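Long-range contacts in formate-dependent phosphoribosylglycinamide formyltransferase (Mycobacterium tuberculosis H37Rv, PDB 6KHR), which belongs to the ATP-grasp family of proteins and has a large antiparallel sheet flanked by helices: residues A[142-147]-A[274-279]; A[221-226]-A[295-300]; A[260-265]-A[340-345]. One frame throughout, in Å; residues are numbered along the deposited sequence.

Overall arrangement
Contact 1 is partly buried; contacts 2 and 3 are surface contacts. None is fully core. Contacts 2 and 3 reach the same antiparallel sheet and touch each other: F224 and V226 pack on Q263, F224 also on K264, and I296 on L265. Contact 1 joins helix 267-284 to a loop, its centre about 14 Å from that of contact 2 without touching it. The helix precedes strand 288-297 of contact 2 and follows strand 256-261 of contact 3. The chemistry differs. Contact 2 is stitched by main-chain hydrogen bonds and glutamates. Neither contact 1 nor contact 3 has a hydrogen bond across it. Contact 1 is apolar packing plus an arginine edge; contact 3 relies on methionine, prolines and a CH...O contact.

Contact 1. Residues A[142-147]-A[274-279]; sequences LGLPTA and KSIAAR
R279 leaves helix 267-284 with CB directed at the loop 142-147. R279 CB lies 4.2 Å from L144 CD1. R279 CG sits beside the backbone N, anti to the carbonyl carbon (chi1 -64°). Further out, a bend at chi3 (92°) turns the guanidinium so that NH1 meets the two leucines. R279 NH1 is 3.7 Å from L142 CB and 3.7 Å from L144 CD1. Both carbons meet the guanidinium at its edge, near its plane. R279 and L142 run alongside each other with their chains pointing opposite ways, while L144 crosses R279 obliquely. No hydrogen bond spans the two segments. L142 CD1 also lies 4.0 Å from the main-chain R279 O.

Within the ATP-grasp domain this joins a helix to the link between helix 131-141 and strand 149-152. The loop has no regular structure here. L142 is the first residue to leave helical geometry after helix 131-141.

One helix turn before R279, I276 meets P145 tip to tip. I276 CD1 approaches P145 CG at 3.6 Å. The CD1 branch points this way because I276 CG1 stands anti to the carbonyl carbon and chi2 is extended (167°). The other branch, I276 CG2, lies 4.3 Å from L144 CG. L144 is buried, and its side chain also touches A138 of helix 131-141 and I280 of helix 267-284. I276 packs on V301 of strand 300-307, and P145 is tied by a backbone hydrogen bond to F303 of the same strand.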
loop_
_atom_site.group_PDB
_atom_site.type_symbol
_atom_site.label_atom_id
_atom_site.label_comp_id
_atom_site.label_asym_id
_atom_site.label_seq_id
_atom_site.Cartn_x
_atom_site.Cartn_y
_atom_site.Cartn_z
ATOM N N LEU A 142 28.147 16.835 15.890
ATOM C CA LEU A 142 27.171 17.830 15.491
ATOM C C LEU A 142 26.768 18.617 16.732
ATOM O O LEU A 142 26.982 18.186 17.867
ATOM C CB LEU A 142 25.972 17.149 14.824
ATOM C CG LEU A 142 26.432 15.983 13.927
ATOM C CD1 LEU A 142 25.284 15.094 13.468
ATOM C CD2 LEU A 142 27.221 16.477 12.723
ATOM N N GLY A 143 26.218 19.797 16.525
ATOM C CA GLY A 143 25.906 20.567 17.713
ATOM C C GLY A 143 24.456 20.457 18.112
ATOM O O GLY A 143 23.843 21.445 18.524
ATOM N N LEU A 144 23.904 19.249 18.001
ATOM C CA LEU A 144 22.459 19.088 18.044
ATOM C C LEU A 144 21.953 19.237 19.477
ATOM O O LEU A 144 22.615 18.790 20.425
ATOM C CB LEU A 144 22.052 17.725 17.466
ATOM C CG LEU A 144 21.817 17.522 15.960
ATOM C CD1 LEU A 144 22.470 18.594 15.099
ATOM C CD2 LEU A 144 22.286 16.130 15.532
ATOM N N PRO A 145 20.781 19.852 19.663
ATOM C CA PRO A 145 20.252 20.059 21.014
ATOM C C PRO A 145 19.531 18.810 21.504
ATOM O O PRO A 145 18.690 18.243 20.804
ATOM C CB PRO A 145 19.267 21.222 20.831
ATOM C CG PRO A 145 18.724 21.006 19.429
ATOM C CD PRO A 145 19.854 20.359 18.627
ATOM N N THR A 146 19.934 18.364 22.661
ATOM C CA THR A 146 19.292 17.212 23.303
ATOM C C THR A 146 18.967 17.578 24.739
ATOM O O THR A 146 19.240 18.677 25.157
ATOM C CB THR A 146 20.242 16.024 23.379
ATOM O OG1 THR A 146 21.495 16.522 23.802
ATOM C CG2 THR A 146 20.496 15.389 22.044
ATOM N N ALA A 147 18.337 16.657 25.438
ATOM C CA ALA A 147 18.090 16.834 26.873
ATOM C C ALA A 147 19.418 16.559 27.557
ATOM O O ALA A 147 20.149 15.726 27.085
ATOM C CB ALA A 147 17.061 15.849 27.324
ATOM N N LYS A 274 13.449 20.594 10.872
ATOM C CA LYS A 274 14.096 20.307 9.599
ATOM C C LYS A 274 15.610 20.362 9.745
ATOM O O LYS A 274 16.337 19.474 9.278
ATOM C CB LYS A 274 13.632 21.302 8.538
ATOM C CG LYS A 274 12.316 20.948 7.827
ATOM C CD LYS A 274 12.245 21.701 6.494
ATOM C CE LYS A 274 10.848 21.769 5.903
ATOM N NZ LYS A 274 10.795 22.741 4.757
ATOM N N SER A 275 16.096 21.405 10.417
ATOM C CA SER A 275 17.529 21.598 10.570
ATOM C C SER A 275 18.173 20.394 11.258
ATOM O O SER A 275 19.123 19.795 10.733
ATOM C CB SER A 275 17.774 22.884 11.349
ATOM O OG SER A 275 19.083 23.335 11.172
ATOM N N ILE A 276 17.630 20.007 12.418
ATOM C CA ILE A 276 18.123 18.852 13.180
ATOM C C ILE A 276 18.014 17.567 12.364
ATOM O O ILE A 276 18.986 16.806 12.237
ATOM C CB ILE A 276 17.347 18.713 14.502
ATOM C CG1 ILE A 276 17.638 19.876 15.433
ATOM C CG2 ILE A 276 17.605 17.356 15.146
ATOM C CD1 ILE A 276 16.678 19.952 16.605
ATOM N N ALA A 277 16.810 17.281 11.848
ATOM C CA ALA A 277 16.609 16.105 11.002
ATOM C C ALA A 277 17.632 16.057 9.867
ATOM O O ALA A 277 18.303 15.037 9.664
ATOM C CB ALA A 277 15.183 16.087 10.447
ATOM N N ALA A 278 17.805 17.176 9.151
ATOM C CA ALA A 278 18.710 17.190 8.001
ATOM C C ALA A 278 20.152 16.946 8.410
ATOM O O ALA A 278 20.919 16.328 7.664
ATOM C CB ALA A 278 18.605 18.513 7.260
ATOM N N ARG A 279 20.550 17.431 9.589
ATOM C CA ARG A 279 21.970 17.350 9.918
ATOM C C ARG A 279 22.361 15.954 10.403
ATOM O O ARG A 279 23.380 15.417 9.970
ATOM C CB ARG A 279 22.343 18.444 10.923
ATOM C CG ARG A 279 22.149 19.838 10.338
ATOM C CD ARG A 279 22.599 20.975 11.245
ATOM N NE ARG A 279 23.982 21.319 10.962
ATOM C CZ ARG A 279 25.011 20.777 11.597
ATOM N NH1 ARG A 279 24.791 19.887 12.552
ATOM N NH2 ARG A 279 26.256 21.120 11.285
#

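Contact 2. Residues A[221-226]-A[295-300]; sequences EIEFLV and MINGDE
F224 and I296 cross obliquely on one face of the sheet, with F224 CD2 4.1 Å from I296 CB. E223 CB sits over the centre of one face of the F224 ring. L225 and M295 lie on the other face of the sheet, side by side and pointing the same way; L225 CD2 approaches M295 CG at 3.8 Å. I222 crosses M295 obliquely, its CD1 resting on the sulphur. The V226 and I296 side chains also cross obliquely, with CG2 of V226 near CD1 of I296.

Strands 224-235 and 288-297 run antiparallel here. F224 and I296 are a hydrogen-bonded pair, with I296 N to F224 O at 3.0 Å. I296 O accepts two bonds, from E223 N at 2.7 Å and from F224 N at 3.1 Å. E223 and F224 thus both face I296, a classic beta bulge at the start of strand 224-235.

A type II' turn from N297 to E300, with G298 at positive phi, links strands 288-297 and 300-307 as a hairpin. Strand 300-307 is an outermost strand of the large sheet within this chain. The E223 chain is extended beyond CG, and E223 OE2 takes a weak bond from G298 N at 2.8 Å. The N297 amide stands 83° from the E221 carboxylate. N297 ND2 donates to E221 OE1 at 3.1 Å (155° at the hydrogen), from above the carboxylate plane. These N-H partners are consistent with ionised carboxylates, though one bond is weak and E221 is poorly ordered.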
loop_
_atom_site.group_PDB
_atom_site.type_symbol
_atom_site.label_atom_id
_atom_site.label_comp_id
_atom_site.label_asym_id
_atom_site.label_seq_id
_atom_site.Cartn_x
_atom_site.Cartn_y
_atom_site.Cartn_z
ATOM N N GLU A 221 10.275 19.320 29.975
ATOM C CA GLU A 221 8.859 19.347 29.649
ATOM C C GLU A 221 8.677 19.134 28.151
ATOM O O GLU A 221 9.436 19.667 27.335
ATOM C CB GLU A 221 8.244 20.670 30.088
ATOM C CG GLU A 221 6.739 20.675 30.065
ATOM C CD GLU A 221 6.172 22.056 30.328
ATOM O OE1 GLU A 221 6.862 23.047 29.996
ATOM O OE2 GLU A 221 5.045 22.146 30.870
ATOM N N ILE A 222 7.683 18.328 27.790
ATOM C CA ILE A 222 7.455 17.946 26.405
ATOM C C ILE A 222 5.977 18.091 26.079
ATOM O O ILE A 222 5.115 17.667 26.855
ATOM C CB ILE A 222 7.937 16.512 26.120
ATOM C CG1 ILE A 222 9.427 16.404 26.408
ATOM C CG2 ILE A 222 7.689 16.130 24.662
ATOM C CD1 ILE A 222 9.915 14.999 26.463
ATOM N N GLU A 223 5.691 18.723 24.949
ATOM C CA GLU A 223 4.346 18.793 24.380
ATOM C C GLU A 223 4.122 17.559 23.507
ATOM O O GLU A 223 3.310 16.690 23.836
ATOM C CB GLU A 223 4.219 20.078 23.563
ATOM C CG GLU A 223 3.000 20.933 23.728
ATOM C CD GLU A 223 3.148 22.224 22.930
ATOM O OE1 GLU A 223 2.360 22.471 21.995
ATOM O OE2 GLU A 223 4.081 22.992 23.225
ATOM N N PHE A 224 4.854 17.467 22.398
ATOM C CA PHE A 224 4.702 16.396 21.419
ATOM C C PHE A 224 5.978 15.589 21.249
ATOM O O PHE A 224 7.076 16.145 21.185
ATOM C CB PHE A 224 4.356 16.917 20.016
ATOM C CG PHE A 224 3.502 18.129 20.002
ATOM C CD1 PHE A 224 2.225 18.100 20.528
ATOM C CD2 PHE A 224 3.957 19.292 19.408
ATOM C CE1 PHE A 224 1.424 19.216 20.488
ATOM C CE2 PHE A 224 3.160 20.421 19.374
ATOM C CZ PHE A 224 1.892 20.380 19.914
ATOM N N LEU A 225 5.816 14.282 21.137
ATOM C CA LEU A 225 6.763 13.472 20.402
ATOM C C LEU A 225 6.432 13.563 18.915
ATOM O O LEU A 225 5.264 13.564 18.513
ATOM C CB LEU A 225 6.718 12.028 20.878
ATOM C CG LEU A 225 6.908 11.947 22.392
ATOM C CD1 LEU A 225 6.868 10.501 22.879
ATOM C CD2 LEU A 225 8.173 12.662 22.861
ATOM N N VAL A 226 7.471 13.665 18.097
ATOM C CA VAL A 226 7.309 13.870 16.664
ATOM C C VAL A 226 8.319 13.013 15.916
ATOM O O VAL A 226 9.497 12.945 16.285
ATOM C CB VAL A 226 7.448 15.362 16.298
ATOM C CG1 VAL A 226 7.890 15.530 14.864
ATOM C CG2 VAL A 226 6.113 16.062 16.520
ATOM N N MET A 295 11.531 15.755 20.351
ATOM C CA MET A 295 10.686 16.193 21.452
ATOM C C MET A 295 10.474 17.690 21.314
ATOM O O MET A 295 11.419 18.432 21.064
ATOM C CB MET A 295 11.335 15.874 22.807
ATOM C CG MET A 295 11.597 14.395 23.019
ATOM S SD MET A 295 12.515 14.034 24.533
ATOM C CE MET A 295 14.210 14.103 23.961
ATOM N N ILE A 296 9.239 18.137 21.476
ATOM C CA ILE A 296 8.863 19.508 21.155
ATOM C C ILE A 296 8.098 20.099 22.320
ATOM O O ILE A 296 7.213 19.455 22.893
ATOM C CB ILE A 296 8.026 19.588 19.858
ATOM C CG1 ILE A 296 8.767 18.847 18.739
ATOM C CG2 ILE A 296 7.731 21.060 19.465
ATOM C CD1 ILE A 296 8.517 19.375 17.378
ATOM N N ASN A 297 8.446 21.318 22.666
ATOM C CA ASN A 297 7.772 22.087 23.685
ATOM C C ASN A 297 7.718 23.510 23.138
ATOM O O ASN A 297 8.628 24.300 23.338
ATOM C CB ASN A 297 8.496 22.008 25.020
ATOM C CG ASN A 297 7.674 22.592 26.159
ATOM O OD1 ASN A 297 6.486 22.898 26.001
ATOM N ND2 ASN A 297 8.303 22.748 27.317
ATOM N N GLY A 298 6.664 23.816 22.393
ATOM C CA GLY A 298 6.509 25.127 21.794
ATOM C C GLY A 298 7.592 25.451 20.797
ATOM O O GLY A 298 7.590 24.975 19.668
ATOM N N ASP A 299 8.569 26.258 21.185
ATOM C CA ASP A 299 9.684 26.641 20.284
ATOM C C ASP A 299 10.863 25.685 20.402
ATOM O O ASP A 299 11.671 25.729 19.537
ATOM C CB ASP A 299 10.460 27.845 20.808
ATOM C CG ASP A 299 9.698 29.130 20.932
ATOM O OD1 ASP A 299 8.738 29.145 21.646
ATOM O OD2 ASP A 299 10.104 30.092 20.344
ATOM N N GLU A 300 10.986 24.926 21.480
ATOM C CA GLU A 300 12.199 24.104 21.633
ATOM C C GLU A 300 12.070 22.738 20.999
ATOM O O GLU A 300 11.090 22.121 21.223
ATOM C CB GLU A 300 12.502 23.987 23.115
ATOM C CG GLU A 300 12.293 25.282 23.829
ATOM C CD GLU A 300 13.400 26.268 23.544
ATOM O OE1 GLU A 300 13.407 27.337 24.126
ATOM O OE2 GLU A 300 14.248 25.931 22.746
#

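Contact 3. Residues A[260-265]-A[340-345]; sequences WQPQKL and TLMISP
Q261 has CG anti to the backbone N (chi1 -171°) and stays extended beyond it, so its amide reaches across to segment 340-345. M342 has CG anti to the carbonyl carbon (chi1 -70°) and is bent at chi3 (55°), which turns its CE back against that amide. The two chains cross obliquely. M342 CE lies 3.5 Å from Q261 OE1 and 3.7 Å from Q261 CG. M342 SD lies 3.9 Å from Q261 CD.

The polar end of Q261 is held by other residues. Q261 OE1 is hydrogen-bonded to S320 OG, and Q261 NE2 to Q321 OE1 and A245 O.

P262, after a cis peptide bond, puts its ring beside both M342 and P345. P262 CD is 3.9 Å from M342 CE and 4.2 Å from P345 CB. P345 CA makes a CH...O contact with Q261 O at 3.3 Å. Here strand 256-261 of the large antiparallel sheet runs beside the start of strand 346-351, and Q261 is joined to G346 by a backbone hydrogen bond. V399 of helix 399-413 touches both P262 and P345. I343 packs on I343 of the second subunit, so the 340-345 loop also reaches the dimer partner.

No hydrogen bond crosses between the two segments. The buried amide of Q261 already has its partners in S320, Q321 and A245. Those bonds hold its rotation, so it offers M342 a fixed surface, and the two segments can meet by apolar packing and one CH...O contact.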
loop_
_atom_site.group_PDB
_atom_site.type_symbol
_atom_site.label_atom_id
_atom_site.label_comp_id
_atom_site.label_asym_id
_atom_site.label_seq_id
_atom_site.Cartn_x
_atom_site.Cartn_y
_atom_site.Cartn_z
ATOM N N TRP A 260 -0.317 10.275 14.058
ATOM C CA TRP A 260 -1.164 11.151 13.262
ATOM C C TRP A 260 -0.252 12.103 12.486
ATOM O O TRP A 260 0.880 12.373 12.903
ATOM C CB TRP A 260 -2.186 11.915 14.151
ATOM C CG TRP A 260 -1.541 12.786 15.232
ATOM C CD1 TRP A 260 -1.116 14.085 15.094
ATOM C CD2 TRP A 260 -1.226 12.411 16.591
ATOM N NE1 TRP A 260 -0.573 14.542 16.275
ATOM C CE2 TRP A 260 -0.616 13.541 17.209
ATOM C CE3 TRP A 260 -1.383 11.236 17.345
ATOM C CZ2 TRP A 260 -0.172 13.530 18.546
ATOM C CZ3 TRP A 260 -0.939 11.228 18.696
ATOM C CH2 TRP A 260 -0.353 12.371 19.270
ATOM N N GLN A 261 -0.768 12.610 11.361
ATOM C CA GLN A 261 -0.007 13.382 10.382
ATOM C C GLN A 261 -0.983 14.295 9.656
ATOM O O GLN A 261 -2.013 13.807 9.172
ATOM C CB GLN A 261 0.696 12.477 9.370
ATOM C CG GLN A 261 1.655 13.192 8.469
ATOM C CD GLN A 261 2.175 12.311 7.332
ATOM O OE1 GLN A 261 1.410 11.584 6.687
ATOM N NE2 GLN A 261 3.482 12.376 7.082
ATOM N N PRO A 262 -0.705 15.597 9.556
ATOM C CA PRO A 262 0.468 16.274 10.101
ATOM C C PRO A 262 0.287 16.781 11.530
ATOM O O PRO A 262 -0.812 17.146 11.910
ATOM C CB PRO A 262 0.645 17.457 9.144
ATOM C CG PRO A 262 -0.756 17.800 8.692
ATOM C CD PRO A 262 -1.592 16.537 8.847
ATOM N N GLN A 263 1.369 16.774 12.304
ATOM C CA GLN A 263 1.441 17.514 13.555
ATOM C C GLN A 263 1.820 18.961 13.261
ATOM O O GLN A 263 2.855 19.217 12.639
ATOM C CB GLN A 263 2.473 16.881 14.481
ATOM C CG GLN A 263 2.816 17.767 15.674
ATOM C CD GLN A 263 1.600 18.056 16.541
ATOM O OE1 GLN A 263 0.951 17.127 17.060
ATOM N NE2 GLN A 263 1.264 19.343 16.684
ATOM N N LYS A 264 0.997 19.915 13.701
ATOM C CA LYS A 264 1.317 21.320 13.460
ATOM C C LYS A 264 2.508 21.758 14.321
ATOM O O LYS A 264 2.634 21.385 15.491
ATOM C CB LYS A 264 0.103 22.217 13.733
ATOM C CG LYS A 264 -0.343 22.296 15.213
ATOM C CD LYS A 264 0.369 23.419 16.018
ATOM C CE LYS A 264 0.797 22.939 17.418
ATOM N NZ LYS A 264 1.903 23.721 18.047
ATOM N N LEU A 265 3.384 22.555 13.727
ATOM C CA LEU A 265 4.485 23.167 14.438
ATOM C C LEU A 265 4.536 24.644 14.079
ATOM O O LEU A 265 4.126 25.054 12.986
ATOM C CB LEU A 265 5.816 22.490 14.092
ATOM C CG LEU A 265 5.883 20.992 14.376
ATOM C CD1 LEU A 265 7.202 20.427 13.925
ATOM C CD2 LEU A 265 5.698 20.759 15.862
ATOM N N THR A 340 6.976 13.931 -1.278
ATOM C CA THR A 340 6.412 13.732 0.046
ATOM C C THR A 340 5.022 14.352 0.162
ATOM O O THR A 340 4.585 14.701 1.256
ATOM C CB THR A 340 7.350 14.271 1.132
ATOM O OG1 THR A 340 7.665 15.655 0.889
ATOM C CG2 THR A 340 8.629 13.450 1.186
ATOM N N LEU A 341 4.288 14.421 -0.947
ATOM C CA LEU A 341 2.925 14.945 -0.939
ATOM C C LEU A 341 2.013 14.152 -0.007
ATOM O O LEU A 341 2.059 12.922 0.037
ATOM C CB LEU A 341 2.343 14.919 -2.351
ATOM C CG LEU A 341 3.211 15.541 -3.453
ATOM C CD1 LEU A 341 2.656 15.211 -4.841
ATOM C CD2 LEU A 341 3.335 17.043 -3.261
ATOM N N MET A 342 1.146 14.873 0.697
ATOM C CA MET A 342 0.121 14.293 1.560
ATOM C C MET A 342 -1.226 14.182 0.850
ATOM O O MET A 342 -1.667 15.116 0.168
ATOM C CB MET A 342 -0.055 15.132 2.830
ATOM C CG MET A 342 1.121 15.029 3.753
ATOM S SD MET A 342 0.724 15.398 5.454
ATOM C CE MET A 342 -0.626 14.267 5.812
ATOM N N ILE A 343 -1.886 13.039 1.032
ATOM C CA ILE A 343 -3.256 12.883 0.548
ATOM C C ILE A 343 -4.215 13.716 1.398
ATOM O O ILE A 343 -5.033 14.481 0.883
ATOM C CB ILE A 343 -3.659 11.396 0.569
ATOM C CG1 ILE A 343 -2.861 10.576 -0.447
ATOM C CG2 ILE A 343 -5.159 11.238 0.300
ATOM C CD1 ILE A 343 -3.123 9.062 -0.279
ATOM N N SER A 344 -4.114 13.584 2.715
ATOM C CA SER A 344 -5.115 14.079 3.647
ATOM C C SER A 344 -4.610 13.811 5.067
ATOM O O SER A 344 -3.776 12.921 5.264
ATOM C CB SER A 344 -6.471 13.399 3.415
ATOM O OG SER A 344 -7.093 13.037 4.631
ATOM N N PRO A 345 -5.076 14.572 6.060
ATOM C CA PRO A 345 -4.744 14.225 7.452
ATOM C C PRO A 345 -5.148 12.788 7.767
ATOM O O PRO A 345 -6.081 12.236 7.170
ATOM C CB PRO A 345 -5.550 15.238 8.281
ATOM C CG PRO A 345 -5.803 16.433 7.324
ATOM C CD PRO A 345 -5.918 15.784 5.941
#